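Local atomic coordinates of enterochelin esterase (Salmonella enterica subsp. enterica serovar Typhimurium, PDB entry 3MGA), a protein that probably hydrolyses the ester bonds of the iron-loaded siderophore enterobactin (enterochelin), so that the iron it carries can be released inside the bacterium. Residues Q65-P69 and F109-P115; A131-N137 and H147-A151; R188-L192 and A214-W220; V309-S313 and W388-L392; V351-F357 and Q378-H383. All coordinates share one frame; numbering follows the deposited sequence. Where two conformers were deposited one is given.

Interaction 1. Residues Q65-P69 and F109-P115; sequences QNAQP and FAPGETP
The side chains of Gln68 and Phe109 slide past each other in opposite directions, amide and ring planes only 18° apart. It is the aromatic residue's CB that meets the amide, Phe109 CB lying 3.7 Å from Gln68 CD. The ring itself is reached obliquely by Pro69, whose CD comes to 3.6 Å from Phe109 CE2, the two side chains crossing at about a right angle. The amide's polar end is used twice. Gln68 NE2 donates in its own plane and almost straight (169°) to Glu113 O at 3.1 Å, while its 3.0 Å bond to Ala110 O is more bent and leaves that plane. These two carbonyls belong to the first and last residues of a type II turn, Ala110 to Glu113, so one glutamine clasps both ends of the bend. The extended chain of Gln68 has the length this needs. Pro111 suits the second position of the turn and Gly112, with a positive phi, the third; Glu113 adds a brace by bringing OE2 to within 2.8 Å of Ala110 N. Further along, Pro115 packs its CG 4.0 Å from Gln68 CG and sets its CD 3.3 Å from Asn66 O. Asn66 adopts left-handed backbone angles, which asparagine tolerates well, and its CB rests near the methyl CG2 of Thr114. The contact joins two surface loops of the N-terminal region, one leading to strand 73-74 and the other to helix 117-127, and that helix backs them: Arg117 touches Asn66, while Leu120 and Trp124 pack on Pro69.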
# COMPACT_ATOMS: atom_id res chain seq x y z
N GLN A 65 -15.77 -1.39 0.91
CA GLN A 65 -16.89 -0.81 1.66
C GLN A 65 -18.22 -1.39 1.16
O GLN A 65 -19.28 -0.88 1.53
CB GLN A 65 -16.93 0.71 1.50
CG GLN A 65 -15.72 1.45 2.03
CD GLN A 65 -15.55 1.32 3.53
OE1 GLN A 65 -14.46 1.52 4.05
NE2 GLN A 65 -16.62 0.97 4.22
N ASN A 66 -18.17 -2.44 0.34
CA ASN A 66 -19.39 -3.03 -0.24
C ASN A 66 -20.28 -1.92 -0.77
O ASN A 66 -21.50 -1.94 -0.59
CB ASN A 66 -20.15 -3.89 0.77
CG ASN A 66 -19.46 -5.19 1.07
OD1 ASN A 66 -18.58 -5.62 0.32
ND2 ASN A 66 -19.87 -5.85 2.14
N ALA A 67 -19.66 -0.95 -1.43
CA ALA A 67 -20.38 0.19 -1.95
C ALA A 67 -21.04 -0.13 -3.28
O ALA A 67 -20.52 -0.92 -4.08
CB ALA A 67 -19.42 1.37 -2.11
N GLN A 68 -22.19 0.48 -3.51
CA GLN A 68 -22.89 0.33 -4.76
C GLN A 68 -22.06 1.14 -5.74
O GLN A 68 -21.66 2.26 -5.42
CB GLN A 68 -24.33 0.85 -4.65
CG GLN A 68 -25.18 0.08 -3.64
CD GLN A 68 -26.56 0.69 -3.39
OE1 GLN A 68 -26.88 1.76 -3.89
NE2 GLN A 68 -27.38 -0.00 -2.60
N PRO A 69 -21.75 0.57 -6.92
CA PRO A 69 -20.94 1.24 -7.95
C PRO A 69 -21.38 2.67 -8.20
O PRO A 69 -22.53 2.91 -8.56
CB PRO A 69 -21.14 0.37 -9.18
CG PRO A 69 -21.37 -0.98 -8.63
CD PRO A 69 -22.11 -0.80 -7.34
N PHE A 109 -29.39 -2.03 -7.92
CA PHE A 109 -29.27 -2.06 -6.47
C PHE A 109 -30.30 -1.12 -5.86
O PHE A 109 -30.37 0.05 -6.24
CB PHE A 109 -27.86 -1.64 -6.01
CG PHE A 109 -26.76 -2.50 -6.57
CD1 PHE A 109 -26.48 -3.75 -6.03
CD2 PHE A 109 -25.97 -2.04 -7.62
CE1 PHE A 109 -25.46 -4.53 -6.54
CE2 PHE A 109 -24.94 -2.82 -8.13
CZ PHE A 109 -24.69 -4.07 -7.59
N ALA A 110 -31.09 -1.64 -4.93
CA ALA A 110 -32.09 -0.83 -4.25
C ALA A 110 -31.38 -0.01 -3.18
O ALA A 110 -30.33 -0.43 -2.68
CB ALA A 110 -33.16 -1.71 -3.63
N PRO A 111 -31.92 1.17 -2.83
CA PRO A 111 -31.27 1.98 -1.79
C PRO A 111 -31.17 1.23 -0.46
O PRO A 111 -32.18 0.74 0.06
CB PRO A 111 -32.20 3.19 -1.66
CG PRO A 111 -32.95 3.26 -2.94
CD PRO A 111 -33.10 1.84 -3.40
N GLY A 112 -29.96 1.14 0.09
CA GLY A 112 -29.73 0.45 1.36
C GLY A 112 -29.54 -1.05 1.23
O GLY A 112 -29.71 -1.79 2.20
N GLU A 113 -29.20 -1.50 0.02
CA GLU A 113 -28.96 -2.91 -0.24
C GLU A 113 -27.46 -3.17 -0.29
O GLU A 113 -26.78 -2.66 -1.18
CB GLU A 113 -29.57 -3.32 -1.59
CG GLU A 113 -29.29 -4.78 -1.99
CD GLU A 113 -29.74 -5.11 -3.41
OE1 GLU A 113 -29.49 -6.25 -3.86
OE2 GLU A 113 -30.34 -4.24 -4.08
N THR A 114 -26.95 -3.95 0.66
CA THR A 114 -25.53 -4.30 0.69
C THR A 114 -25.28 -5.35 -0.39
O THR A 114 -25.80 -6.46 -0.29
CB THR A 114 -25.12 -4.89 2.06
OG1 THR A 114 -25.33 -3.91 3.09
CG2 THR A 114 -23.64 -5.30 2.05
N PRO A 115 -24.51 -5.00 -1.44
CA PRO A 115 -24.25 -6.01 -2.46
C PRO A 115 -23.25 -7.05 -2.00
O PRO A 115 -22.55 -6.84 -1.01
CB PRO A 115 -23.66 -5.20 -3.62
CG PRO A 115 -23.99 -3.77 -3.31
CD PRO A 115 -23.94 -3.70 -1.82

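Interaction 2. Residues A131-N137 and H147-A151; sequences AIADPLN and HAVSA
Ser150 OG accepts a nearly linear bond (174°) from Asp134 N at 2.7 Å and also hydrogen-bonds to Ser140 OG. A serine suits this buried strand position because a short hydroxyl, placed beside its own backbone N (chi1 -59°), can satisfy a loop amide without filling much room; Ala133 CB sits just 3.2 Å from the same oxygen. Asp134 begins a type I turn that ends at Asn137. Asp134 OD1 accepts from Leu136 N at 3.0 Å, from above the carboxylate plane, making an Asx turn, and OD2 is held by Tyr95 OH. At the far end of the turn Asn137 ND2 gives a 2.7 Å bond, bent to 134°, to Ala151 O; the acceptor lies near the amide plane. Small residues let the chains come close elsewhere: Ala133 CB meets Ala148 CB at 3.9 Å, and the methyl of Ala131 sits over one face of the His147 imidazole, offset toward its rim. Strand 148-153 runs between strands 92-100 and 140-142. The loop 131-137 bonds to Phe97 through Ile132 and sends Ile132 and Leu136 onto Trp38 and Trp37 of strand 32-39, touching both sheets of a domain consistent with an immunoglobulin-like E-set sandwich.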
# COMPACT_ATOMS: atom_id res chain seq x y z
N ALA A 131 -9.93 1.75 -16.82
CA ALA A 131 -9.73 2.86 -15.89
C ALA A 131 -8.56 3.76 -16.27
O ALA A 131 -7.58 3.31 -16.85
CB ALA A 131 -9.54 2.33 -14.48
N ILE A 132 -8.68 5.04 -15.93
CA ILE A 132 -7.66 6.04 -16.22
C ILE A 132 -7.46 6.99 -15.04
O ILE A 132 -8.34 7.13 -14.19
CB ILE A 132 -8.05 6.90 -17.45
CG1 ILE A 132 -9.32 7.71 -17.17
CG2 ILE A 132 -8.23 6.02 -18.70
CD1 ILE A 132 -9.80 8.54 -18.36
N ALA A 133 -6.30 7.63 -15.00
CA ALA A 133 -5.98 8.61 -13.98
C ALA A 133 -6.85 9.83 -14.24
O ALA A 133 -7.62 9.85 -15.19
CB ALA A 133 -4.53 8.99 -14.04
N ASP A 134 -6.73 10.84 -13.39
CA ASP A 134 -7.50 12.07 -13.54
C ASP A 134 -6.65 13.03 -14.38
O ASP A 134 -5.60 13.47 -13.93
CB ASP A 134 -7.82 12.64 -12.16
CG ASP A 134 -8.70 13.88 -12.21
OD1 ASP A 134 -8.89 14.45 -13.29
OD2 ASP A 134 -9.18 14.29 -11.14
N PRO A 135 -7.10 13.36 -15.61
CA PRO A 135 -6.31 14.25 -16.48
C PRO A 135 -6.13 15.68 -15.95
O PRO A 135 -5.31 16.44 -16.47
CB PRO A 135 -7.09 14.24 -17.80
CG PRO A 135 -8.48 13.89 -17.42
CD PRO A 135 -8.40 13.02 -16.21
N LEU A 136 -6.89 16.05 -14.92
CA LEU A 136 -6.78 17.36 -14.31
C LEU A 136 -5.71 17.35 -13.21
O LEU A 136 -5.19 18.40 -12.84
CB LEU A 136 -8.12 17.77 -13.69
CG LEU A 136 -9.38 17.87 -14.56
CD1 LEU A 136 -9.70 16.59 -15.30
CD2 LEU A 136 -10.56 18.25 -13.68
N ASN A 137 -5.38 16.16 -12.70
CA ASN A 137 -4.44 16.00 -11.59
C ASN A 137 -3.09 15.39 -12.01
O ASN A 137 -3.01 14.20 -12.34
CB ASN A 137 -5.10 15.12 -10.52
CG ASN A 137 -4.26 14.96 -9.27
OD1 ASN A 137 -3.21 15.60 -9.11
ND2 ASN A 137 -4.72 14.11 -8.36
N HIS A 147 -3.40 -0.27 -14.29
CA HIS A 147 -3.97 1.00 -14.75
C HIS A 147 -3.36 2.17 -13.97
O HIS A 147 -2.79 1.98 -12.90
CB HIS A 147 -5.49 1.00 -14.59
CG HIS A 147 -5.95 0.88 -13.16
ND1 HIS A 147 -6.39 -0.32 -12.62
CD2 HIS A 147 -6.04 1.79 -12.17
CE1 HIS A 147 -6.73 -0.13 -11.36
NE2 HIS A 147 -6.52 1.14 -11.06
N ALA A 148 -3.49 3.37 -14.52
CA ALA A 148 -2.98 4.57 -13.87
C ALA A 148 -4.00 5.04 -12.82
O ALA A 148 -5.20 4.80 -12.94
CB ALA A 148 -2.72 5.66 -14.90
N VAL A 149 -3.49 5.71 -11.78
CA VAL A 149 -4.33 6.23 -10.70
C VAL A 149 -3.91 7.65 -10.37
O VAL A 149 -2.89 8.13 -10.86
CB VAL A 149 -4.19 5.38 -9.43
CG1 VAL A 149 -4.84 4.02 -9.63
CG2 VAL A 149 -2.71 5.24 -9.03
N SER A 150 -4.69 8.32 -9.52
CA SER A 150 -4.40 9.69 -9.12
C SER A 150 -4.49 9.84 -7.60
O SER A 150 -5.14 9.06 -6.94
CB SER A 150 -5.33 10.65 -9.84
OG SER A 150 -5.15 10.51 -11.24
N ALA A 151 -3.82 10.85 -7.07
CA ALA A 151 -3.76 11.08 -5.63
C ALA A 151 -4.65 12.22 -5.14
O ALA A 151 -4.70 13.31 -5.73
CB ALA A 151 -2.33 11.34 -5.22

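Interaction 3. Residues R188-L192 and A214-W220; sequences RVWIL and AENMPVW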
# COMPACT_ATOMS: atom_id res chain seq x y z
N ARG A 188 14.78 -10.19 -9.67
CA ARG A 188 15.54 -8.97 -9.44
C ARG A 188 15.45 -8.56 -7.99
O ARG A 188 14.40 -8.70 -7.36
CB ARG A 188 14.97 -7.78 -10.23
CG ARG A 188 15.06 -7.86 -11.74
CD ARG A 188 14.26 -6.71 -12.37
NE ARG A 188 12.82 -6.81 -12.10
CZ ARG A 188 11.91 -5.91 -12.47
NH1 ARG A 188 12.26 -4.81 -13.13
NH2 ARG A 188 10.62 -6.11 -12.17
N VAL A 189 16.56 -8.02 -7.49
CA VAL A 189 16.63 -7.46 -6.15
C VAL A 189 17.37 -6.12 -6.28
O VAL A 189 18.32 -5.99 -7.06
CB VAL A 189 17.33 -8.39 -5.15
CG1 VAL A 189 16.54 -9.70 -4.98
CG2 VAL A 189 18.78 -8.67 -5.58
N TRP A 190 16.90 -5.11 -5.55
CA TRP A 190 17.54 -3.80 -5.60
C TRP A 190 18.25 -3.52 -4.28
O TRP A 190 17.79 -3.91 -3.22
CB TRP A 190 16.51 -2.71 -5.87
CG TRP A 190 15.92 -2.71 -7.24
CD1 TRP A 190 16.31 -1.92 -8.29
CD2 TRP A 190 14.80 -3.47 -7.70
NE1 TRP A 190 15.50 -2.16 -9.38
CE2 TRP A 190 14.58 -3.11 -9.05
CE3 TRP A 190 13.97 -4.43 -7.12
CZ2 TRP A 190 13.57 -3.68 -9.81
CZ3 TRP A 190 12.96 -4.99 -7.88
CH2 TRP A 190 12.77 -4.61 -9.21
N ILE A 191 19.38 -2.83 -4.35
CA ILE A 191 20.14 -2.52 -3.15
C ILE A 191 20.43 -1.04 -3.06
O ILE A 191 21.05 -0.47 -3.95
CB ILE A 191 21.49 -3.26 -3.13
CG1 ILE A 191 21.29 -4.77 -3.18
CG2 ILE A 191 22.26 -2.91 -1.86
CD1 ILE A 191 22.62 -5.55 -3.19
N LEU A 192 20.00 -0.42 -1.98
CA LEU A 192 20.29 0.99 -1.73
C LEU A 192 21.00 1.10 -0.39
O LEU A 192 20.57 0.50 0.58
CB LEU A 192 19.02 1.84 -1.68
CG LEU A 192 19.26 3.31 -1.34
CD1 LEU A 192 19.97 3.99 -2.51
CD2 LEU A 192 17.96 4.03 -1.02
N ALA A 214 10.49 0.22 -6.21
CA ALA A 214 11.66 0.58 -7.02
C ALA A 214 11.26 1.24 -8.34
O ALA A 214 12.03 2.01 -8.89
CB ALA A 214 12.53 -0.66 -7.29
N GLU A 215 10.06 0.97 -8.84
CA GLU A 215 9.61 1.52 -10.12
C GLU A 215 8.33 2.38 -10.07
O GLU A 215 8.35 3.55 -10.47
CB GLU A 215 9.46 0.39 -11.15
CG GLU A 215 10.78 -0.40 -11.35
CD GLU A 215 10.71 -1.52 -12.40
OE1 GLU A 215 9.58 -1.91 -12.80
OE2 GLU A 215 11.79 -2.02 -12.80
N ASN A 216 7.21 1.81 -9.61
CA ASN A 216 5.94 2.56 -9.57
C ASN A 216 5.95 3.75 -8.61
O ASN A 216 5.44 4.82 -8.92
CB ASN A 216 4.78 1.64 -9.18
CG ASN A 216 4.68 0.42 -10.06
OD1 ASN A 216 5.65 -0.31 -10.21
ND2 ASN A 216 3.50 0.17 -10.61
N MSE A 217 6.58 3.56 -7.46
CA MSE A 217 6.63 4.60 -6.46
C MSE A 217 7.98 4.49 -5.77
O MSE A 217 8.08 3.99 -4.65
CB MSE A 217 5.43 4.38 -5.54
CG MSE A 217 5.16 5.41 -4.50
SE MSE A 217 3.34 5.13 -3.86
CE MSE A 217 2.39 5.74 -5.42
N PRO A 218 9.05 4.96 -6.45
CA PRO A 218 10.44 4.88 -5.95
C PRO A 218 10.65 5.42 -4.54
O PRO A 218 10.39 6.58 -4.27
CB PRO A 218 11.25 5.68 -6.98
CG PRO A 218 10.43 5.64 -8.22
CD PRO A 218 9.00 5.69 -7.73
N VAL A 219 11.13 4.54 -3.67
CA VAL A 219 11.34 4.86 -2.26
C VAL A 219 12.68 5.55 -1.95
O VAL A 219 12.85 6.11 -0.87
CB VAL A 219 11.23 3.56 -1.43
CG1 VAL A 219 12.45 2.67 -1.68
CG2 VAL A 219 11.07 3.85 0.04
N TRP A 220 13.61 5.57 -2.91
CA TRP A 220 14.96 6.13 -2.66
C TRP A 220 14.97 7.60 -2.17
O TRP A 220 15.55 7.90 -1.12
CB TRP A 220 15.86 6.05 -3.90
CG TRP A 220 15.60 4.94 -4.87
CD1 TRP A 220 15.24 5.08 -6.18
CD2 TRP A 220 15.65 3.52 -4.63
NE1 TRP A 220 15.09 3.86 -6.77
CE2 TRP A 220 15.33 2.88 -5.84
CE3 TRP A 220 15.94 2.74 -3.52
CZ2 TRP A 220 15.31 1.50 -5.97
CZ3 TRP A 220 15.91 1.36 -3.65
CH2 TRP A 220 15.59 0.75 -4.86
O HOH W 1 14.47 -0.74 -12.32
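Trp190 lays its indole under the methyl of Ala214, whose CB stands 3.7 Å from the centroid of the five-membered ring and 13° off its normal, a CH-pi contact over the face. The small methyl lets the helix backbone come close to the ring. The opposite face is covered near its rim by Arg188 CB, and the arginine chain, bent at chi3, folds back until Trp190 CH2 lies over the centre of one guanidinium face. From there Arg188 NH1 makes a salt bridge to Glu215 OE2 at 2.8 Å; the hydrogen bond in it is weak, bent to 120°, while Arg188 NH2 pairs with Asp241. A water 3.0 Å from Glu215 OE2 donates to it and weakly accepts from Trp190 NE1. These residues join strand 185-193, an antiparallel member of the mixed sheet expected of an alpha/beta hydrolase, to helix 210-216 and the start of helix 220-228. Trp220 turns the edge of its six-membered ring to the strand: its CH2 is 3.7 Å from Trp190 CB, and its CE3 is 3.5 Å from Leu192 CD2. Leucine offers this edge a branched apolar surface, and Leu239 of strand 236-240 also touches Trp220.

Interaction 4. Residues V309-S313 and W388-L392; sequences VLSQS and WRGGL
Gln312 NE2 drives its hydrogen straight at Trp388 O, 2.9 Å away with an N-H...O angle of 180°, meeting the carbonyl in its plane on a lone pair. That oxygen is already the acceptor for Leu392 N, at 2.8 Å, in the helix's own hydrogen bonding, so the glutamine ties in without breaking the turn. Gly391, with no side chain, lets Gln312 NE2 come in close against the helix backbone. Gln312 OE1 rests 3.6 Å from Leu392 CB and has a weak hydrogen bond from Gln288 NE2. A second polar link joins the indole to the strand's end: Trp388 NE1 donates to Ser313 OG at 3.0 Å, the oxygen lying 20° out of the ring plane. Apolar contact finishes the first shell, Leu310 CD2 meeting Leu392 CD2 at 4.0 Å as the two leucines cross at about a right angle; the same Leu310 CD2 also lies 3.5 Å from the backbone Leu392 O. Further out, Glu348 OE2 takes another hydrogen bond from Gln312 NE2, a partner that steadies the buried amide, and Ser313 OG also probably hydrogen-bonds to Glu353 OE1. His383 meets the Trp388 ring edge-to-face. Strand 308-312 lies between strands 284-288 and 344-350 in the central sheet, and helix 385-399 covers it, running nearly antiparallel (164°) with the segment axes 9.5 Å apart. This is the helix-on-sheet layering of alpha/beta hydrolases, with the indole near the probable nucleophile elbow that follows strand 284-288.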
# COMPACT_ATOMS: atom_id res chain seq x y z
N VAL A 309 9.41 -6.30 12.50
CA VAL A 309 8.39 -6.53 11.50
C VAL A 309 7.59 -5.26 11.24
O VAL A 309 7.28 -4.50 12.17
CB VAL A 309 7.42 -7.65 11.94
CG1 VAL A 309 6.23 -7.73 11.00
CG2 VAL A 309 8.14 -8.99 12.01
N LEU A 310 7.29 -5.02 9.97
CA LEU A 310 6.48 -3.90 9.55
C LEU A 310 5.40 -4.44 8.62
O LEU A 310 5.64 -4.69 7.43
CB LEU A 310 7.32 -2.81 8.87
CG LEU A 310 6.54 -1.63 8.26
CD1 LEU A 310 5.47 -1.11 9.21
CD2 LEU A 310 7.49 -0.49 7.83
N SER A 311 4.21 -4.66 9.18
CA SER A 311 3.08 -5.15 8.42
C SER A 311 2.06 -4.04 8.19
O SER A 311 1.50 -3.49 9.14
CB SER A 311 2.40 -6.31 9.12
OG SER A 311 1.24 -6.70 8.39
N GLN A 312 1.82 -3.74 6.91
CA GLN A 312 0.86 -2.72 6.52
C GLN A 312 -0.27 -3.46 5.82
O GLN A 312 -0.02 -4.21 4.87
CB GLN A 312 1.50 -1.70 5.56
CG GLN A 312 2.86 -1.17 6.04
CD GLN A 312 3.41 -0.07 5.17
OE1 GLN A 312 4.46 -0.23 4.54
NE2 GLN A 312 2.70 1.05 5.08
N SER A 313 -1.50 -3.27 6.30
CA SER A 313 -2.68 -3.95 5.73
C SER A 313 -2.45 -5.45 5.60
O SER A 313 -2.83 -6.07 4.60
CB SER A 313 -3.06 -3.34 4.38
OG SER A 313 -3.45 -2.00 4.52
N TRP A 388 0.28 3.59 2.25
CA TRP A 388 1.37 2.74 2.71
C TRP A 388 2.73 3.39 2.56
O TRP A 388 3.60 3.19 3.40
CB TRP A 388 1.43 1.37 2.00
CG TRP A 388 0.19 0.54 2.01
CD1 TRP A 388 -0.73 0.45 3.01
CD2 TRP A 388 -0.17 -0.45 1.04
NE1 TRP A 388 -1.70 -0.47 2.68
CE2 TRP A 388 -1.37 -1.04 1.48
CE3 TRP A 388 0.38 -0.86 -0.18
CZ2 TRP A 388 -2.03 -2.03 0.74
CZ3 TRP A 388 -0.29 -1.84 -0.92
CH2 TRP A 388 -1.47 -2.41 -0.46
N ARG A 389 2.94 4.16 1.50
CA ARG A 389 4.26 4.77 1.29
C ARG A 389 4.70 5.57 2.52
O ARG A 389 5.87 5.56 2.88
CB ARG A 389 4.31 5.67 0.05
CG ARG A 389 3.77 7.08 0.25
CD ARG A 389 3.85 7.88 -1.02
NE ARG A 389 3.51 9.28 -0.81
CZ ARG A 389 3.61 10.22 -1.75
NH1 ARG A 389 3.29 11.47 -1.47
NH2 ARG A 389 4.03 9.91 -2.97
N GLY A 390 3.75 6.27 3.15
CA GLY A 390 4.04 7.07 4.33
C GLY A 390 4.24 6.23 5.57
O GLY A 390 5.07 6.53 6.42
N GLY A 391 3.47 5.16 5.68
CA GLY A 391 3.57 4.27 6.83
C GLY A 391 4.85 3.45 6.75
O GLY A 391 5.35 2.96 7.77
N LEU A 392 5.36 3.31 5.54
CA LEU A 392 6.57 2.55 5.33
C LEU A 392 7.72 3.32 6.00
O LEU A 392 8.48 2.75 6.78
CB LEU A 392 6.85 2.38 3.83
CG LEU A 392 7.60 1.13 3.37
CD1 LEU A 392 8.07 1.32 1.91
CD2 LEU A 392 8.78 0.79 4.24

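Interaction 5. Residues V351-F357 and Q378-H383; sequences VREPIVF and QVDGGH
Glu353 leaves the backbone with CG between its own N and carbonyl carbon (chi1 48°), a setting that turns an otherwise extended chain toward 378-383. Its CB lies 4.1 Å from His383 N, and CG stays near the Gly382-His383 peptide. CD comes to 3.8 Å from Gly382 C. OE1 passes 3.8 Å from Gly382 O, but it takes the amide of Gly350 and also probably bonds to Ser313 OG. OE2 completes the reach: His383 ND1 donates to it at 3.0 Å, in the plane of the imidazole and nearly along the carboxylate C-O axis, although the two planes stand 71° apart. Glutamate thus fixes the rotation of the histidine, and its other oxygen is held separately. His383 also touches Ser289 of the probable nucleophile elbow, a placement consistent with the catalytic histidine of alpha/beta hydrolases, which lies on a loop after the last strand; a glycerol molecule bonds weakly to its NE2. Glu353 occupies the N-cap of helix 354-367, in the beta-alpha-beta unit formed with strands 344-350 and 373-379, and Pro354 suits the first turn, where no amide hydrogen is needed. Alongside, the backbones are joined: Val351 N donates to Val379 O at 3.0 Å, and Arg352 N to Gly381 O at 2.9 Å. The bare backbone of Gly382 lets Arg352 CB come in close. Water joins Arg352 O, at 2.8 Å, to His383 N, and at the rim Phe357 CE1 sits 4.0 Å from Gln378 CG, which meets the ring at its edge.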
# COMPACT_ATOMS: atom_id res chain seq x y z
N VAL A 351 -8.93 2.00 8.32
CA VAL A 351 -10.34 1.86 8.69
C VAL A 351 -11.23 1.70 7.45
O VAL A 351 -12.40 1.34 7.57
CB VAL A 351 -10.83 3.05 9.56
CG1 VAL A 351 -10.13 3.05 10.90
CG2 VAL A 351 -10.65 4.40 8.84
N ARG A 352 -10.66 1.97 6.27
CA ARG A 352 -11.38 1.83 5.00
C ARG A 352 -11.16 0.44 4.37
O ARG A 352 -11.41 0.24 3.19
CB ARG A 352 -10.94 2.90 4.00
CG ARG A 352 -11.23 4.35 4.39
CD ARG A 352 -12.69 4.62 4.41
NE ARG A 352 -13.02 6.04 4.35
CZ ARG A 352 -14.26 6.51 4.26
NH1 ARG A 352 -15.29 5.67 4.23
NH2 ARG A 352 -14.49 7.82 4.20
N GLU A 353 -10.68 -0.51 5.16
CA GLU A 353 -10.51 -1.90 4.72
C GLU A 353 -10.94 -2.76 5.90
O GLU A 353 -10.10 -3.39 6.55
CB GLU A 353 -9.07 -2.20 4.26
CG GLU A 353 -7.97 -1.72 5.23
CD GLU A 353 -6.56 -2.05 4.77
OE1 GLU A 353 -5.62 -1.55 5.41
OE2 GLU A 353 -6.39 -2.79 3.77
N PRO A 354 -12.26 -2.75 6.20
CA PRO A 354 -12.91 -3.44 7.32
C PRO A 354 -12.42 -4.85 7.59
O PRO A 354 -12.02 -5.15 8.71
CB PRO A 354 -14.39 -3.47 6.92
CG PRO A 354 -14.57 -2.29 6.09
CD PRO A 354 -13.25 -2.00 5.41
N ILE A 355 -12.47 -5.70 6.57
CA ILE A 355 -12.06 -7.08 6.73
C ILE A 355 -10.62 -7.13 7.24
O ILE A 355 -10.34 -7.74 8.27
CB ILE A 355 -12.21 -7.89 5.42
CG1 ILE A 355 -13.69 -7.97 5.01
CG2 ILE A 355 -11.66 -9.29 5.59
CD1 ILE A 355 -13.95 -8.82 3.77
N VAL A 356 -9.73 -6.45 6.52
CA VAL A 356 -8.32 -6.41 6.89
C VAL A 356 -8.14 -5.76 8.26
O VAL A 356 -7.43 -6.29 9.11
CB VAL A 356 -7.48 -5.67 5.84
CG1 VAL A 356 -6.03 -5.50 6.32
CG2 VAL A 356 -7.54 -6.41 4.51
N PHE A 357 -8.82 -4.64 8.49
CA PHE A 357 -8.73 -3.93 9.76
C PHE A 357 -9.14 -4.81 10.95
O PHE A 357 -8.43 -4.89 11.96
CB PHE A 357 -9.60 -2.68 9.71
CG PHE A 357 -9.49 -1.83 10.94
CD1 PHE A 357 -8.43 -0.95 11.10
CD2 PHE A 357 -10.46 -1.88 11.93
CE1 PHE A 357 -8.32 -0.17 12.23
CE2 PHE A 357 -10.36 -1.09 13.05
CZ PHE A 357 -9.29 -0.23 13.20
N GLN A 378 -3.48 2.99 13.28
CA GLN A 378 -4.72 3.03 12.51
C GLN A 378 -4.57 4.13 11.49
O GLN A 378 -4.10 5.21 11.83
CB GLN A 378 -5.93 3.36 13.38
CG GLN A 378 -6.18 2.38 14.48
CD GLN A 378 -7.41 2.71 15.30
OE1 GLN A 378 -8.22 3.57 14.93
NE2 GLN A 378 -7.57 2.02 16.42
N VAL A 379 -5.01 3.88 10.27
CA VAL A 379 -4.90 4.85 9.21
C VAL A 379 -6.27 5.19 8.64
O VAL A 379 -7.09 4.31 8.39
CB VAL A 379 -3.94 4.33 8.08
CG1 VAL A 379 -3.78 5.35 6.97
CG2 VAL A 379 -2.58 4.01 8.67
N ASP A 380 -6.53 6.48 8.47
CA ASP A 380 -7.78 6.94 7.89
C ASP A 380 -7.53 6.86 6.38
O ASP A 380 -7.15 7.83 5.74
CB ASP A 380 -8.11 8.36 8.34
CG ASP A 380 -9.41 8.87 7.76
OD1 ASP A 380 -9.97 8.22 6.86
OD2 ASP A 380 -9.88 9.94 8.21
N GLY A 381 -7.73 5.65 5.86
CA GLY A 381 -7.53 5.32 4.45
C GLY A 381 -7.72 3.82 4.32
O GLY A 381 -8.20 3.17 5.26
N GLY A 382 -7.31 3.23 3.19
CA GLY A 382 -7.51 1.80 2.98
C GLY A 382 -6.36 0.96 2.45
O GLY A 382 -5.19 1.18 2.79
N HIS A 383 -6.71 -0.03 1.64
CA HIS A 383 -5.77 -0.97 1.02
C HIS A 383 -5.18 -0.17 -0.14
O HIS A 383 -5.43 -0.44 -1.31
CB HIS A 383 -6.56 -2.19 0.55
CG HIS A 383 -5.73 -3.41 0.31
ND1 HIS A 383 -5.37 -4.26 1.34
CD2 HIS A 383 -5.21 -3.94 -0.82
CE1 HIS A 383 -4.65 -5.26 0.84
NE2 HIS A 383 -4.55 -5.09 -0.46
O HOH W 2 -9.49 -0.18 1.21

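From the N terminus, interaction 1 closes a loop of about forty residues that contains strands 73-74, 80-87 and 92-100, and interaction 2 then closes a short one around strand 140-142; both stay within the N-terminal region. Interaction 3 opens the esterase part, tying its second strand to the helices beyond strand 204-207. These three follow in series. Interaction 4 spans a much longer excursion, and interaction 5 lies wholly within it; the two also meet in space, around Ser313, Glu353, His383 and Trp388. Interaction 3 touches interaction 4 where Met217 packs on Arg389, and Gln65 of interaction 1 packs on Arg352 of interaction 5, joining the two regions.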